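Side-chain contact in DNA mismatch repair protein MutL (Aquifex aeolicus, PDB 6LZI), which binds ADP in a Bergerat-fold ATPase domain and probably couples ATP binding and hydrolysis to DNA mismatch repair: residues A[177-182]-A[197-202]. Numbering follows the deposited sequence.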
# COMPACT_ATOMS: atom_id res chain seq x y z
N VAL A 177 10.20 -3.70 4.25
CA VAL A 177 9.29 -2.86 5.04
C VAL A 177 8.32 -3.75 5.80
O VAL A 177 7.80 -4.71 5.24
CB VAL A 177 8.53 -1.86 4.16
CG1 VAL A 177 7.53 -0.98 5.00
CG2 VAL A 177 9.59 -0.95 3.52
N GLU A 178 8.08 -3.42 7.05
CA GLU A 178 7.04 -4.13 7.78
C GLU A 178 5.71 -3.47 7.51
O GLU A 178 5.61 -2.25 7.45
CB GLU A 178 7.38 -4.13 9.28
CG GLU A 178 6.30 -4.77 10.16
CD GLU A 178 6.78 -4.83 11.58
OE1 GLU A 178 5.94 -4.88 12.49
OE2 GLU A 178 8.01 -4.85 11.78
N PHE A 179 4.68 -4.29 7.33
CA PHE A 179 3.33 -3.79 7.16
C PHE A 179 2.41 -4.46 8.15
O PHE A 179 2.42 -5.68 8.30
CB PHE A 179 2.80 -4.08 5.73
CG PHE A 179 3.49 -3.31 4.69
CD1 PHE A 179 3.04 -2.06 4.30
CD2 PHE A 179 4.62 -3.87 4.03
CE1 PHE A 179 3.69 -1.35 3.34
CE2 PHE A 179 5.29 -3.13 3.10
CZ PHE A 179 4.83 -1.90 2.77
N THR A 180 1.53 -3.68 8.74
CA THR A 180 0.47 -4.22 9.54
C THR A 180 -0.83 -3.57 9.08
O THR A 180 -0.85 -2.38 8.76
CB THR A 180 0.70 -3.91 11.03
OG1 THR A 180 1.99 -4.45 11.39
CG2 THR A 180 -0.31 -4.61 11.84
N LEU A 181 -1.92 -4.37 9.07
CA LEU A 181 -3.27 -3.84 8.83
C LEU A 181 -4.19 -4.35 9.93
O LEU A 181 -4.28 -5.55 10.12
CB LEU A 181 -3.82 -4.32 7.47
CG LEU A 181 -5.28 -3.97 7.16
CD1 LEU A 181 -5.54 -2.44 6.99
CD2 LEU A 181 -5.66 -4.71 5.85
N PHE A 182 -4.87 -3.42 10.63
CA PHE A 182 -5.98 -3.70 11.51
C PHE A 182 -7.26 -3.27 10.80
O PHE A 182 -7.35 -2.14 10.33
CB PHE A 182 -5.87 -2.90 12.81
CG PHE A 182 -4.64 -3.19 13.61
CD1 PHE A 182 -4.62 -4.20 14.53
CD2 PHE A 182 -3.46 -2.45 13.41
CE1 PHE A 182 -3.47 -4.48 15.25
CE2 PHE A 182 -2.31 -2.72 14.15
CZ PHE A 182 -2.31 -3.75 15.05
N LYS A 197 11.47 -13.59 -1.59
CA LYS A 197 10.81 -14.89 -1.67
C LYS A 197 10.06 -15.21 -0.38
O LYS A 197 8.93 -15.70 -0.44
CB LYS A 197 11.84 -15.99 -2.00
CG LYS A 197 11.13 -17.31 -2.32
CD LYS A 197 12.14 -18.34 -2.72
CE LYS A 197 11.47 -19.41 -3.50
NZ LYS A 197 11.20 -20.33 -2.42
N GLU A 198 10.65 -14.91 0.78
CA GLU A 198 9.95 -15.08 2.05
C GLU A 198 8.69 -14.22 2.10
O GLU A 198 7.65 -14.66 2.62
CB GLU A 198 10.84 -14.73 3.23
CG GLU A 198 11.87 -15.77 3.47
CD GLU A 198 13.14 -15.21 4.10
OE1 GLU A 198 13.20 -14.00 4.44
OE2 GLU A 198 14.08 -16.02 4.26
N ARG A 199 8.77 -12.99 1.54
CA ARG A 199 7.65 -12.06 1.58
C ARG A 199 6.52 -12.53 0.66
O ARG A 199 5.34 -12.51 1.05
CB ARG A 199 8.15 -10.67 1.19
CG ARG A 199 7.07 -9.60 0.92
CD ARG A 199 6.11 -9.46 2.12
NE ARG A 199 6.82 -8.99 3.30
CZ ARG A 199 7.08 -7.72 3.59
NH1 ARG A 199 6.74 -6.67 2.82
NH2 ARG A 199 7.66 -7.48 4.75
N VAL A 200 6.86 -13.03 -0.52
CA VAL A 200 5.84 -13.63 -1.38
C VAL A 200 5.13 -14.75 -0.66
O VAL A 200 3.91 -14.87 -0.74
CB VAL A 200 6.48 -14.12 -2.69
CG1 VAL A 200 5.45 -14.83 -3.51
CG2 VAL A 200 6.87 -12.86 -3.42
N GLU A 201 5.89 -15.61 -0.01
CA GLU A 201 5.32 -16.81 0.56
C GLU A 201 4.44 -16.48 1.76
O GLU A 201 3.38 -17.11 1.94
CB GLU A 201 6.45 -17.77 0.86
CG GLU A 201 7.00 -18.27 -0.45
CD GLU A 201 8.15 -19.22 -0.33
OE1 GLU A 201 8.49 -19.82 -1.35
OE2 GLU A 201 8.70 -19.39 0.78
N GLU A 202 4.86 -15.51 2.57
CA GLU A 202 4.02 -15.06 3.69
C GLU A 202 2.70 -14.49 3.16
O GLU A 202 1.64 -14.80 3.71
CB GLU A 202 4.76 -14.01 4.54
CG GLU A 202 5.96 -14.54 5.30
CD GLU A 202 5.63 -15.70 6.23
OE1 GLU A 202 4.63 -15.65 7.00
OE2 GLU A 202 6.37 -16.69 6.16
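Arg199 reaches from helix 196-204 to the residue just before strand 178-183 and grips the backbone carbonyl of Val177 with the NH1/NH2 edge of its guanidinium. The main bond runs from NH2 of Arg199 to O of Val177, 2.8 Å long and nearly straight at 163°. The oxygen lies in the guanidinium plane, whereas the donor is tilted out of the carbonyl plane. A second, weak bond joins Arg199 NH1 to the same Val177 O at 3.3 Å, so this oxygen accepts unequally from both nitrogens. The long side chain leaves the helix with CG anti to the backbone N (chi1 169°) and then bends at chi2 and chi3 to bring its planar end to the Val177 carbonyl.

NH1 also approaches the edge of the Phe179 ring, 3.7 Å from Phe179 CD2. Ring and guanidinium planes stand 80° apart, so the two groups meet crosswise and do not stack. The buried charged group is further fixed by the carbonyls of Ala171, bonded to NH1, and Lys192, bonded to NH2. A leucine in place of Arg199 has no N-H to offer and would probably leave the carbonyls of Val177, Ala171 and Lys192 without their shared donor.

Carbonyls from three separate points of the chain thus converge on one buried arginine, which links the sheet of the Bergerat ATPase fold to helix 196-204, probably part of the S5-like region of MutL.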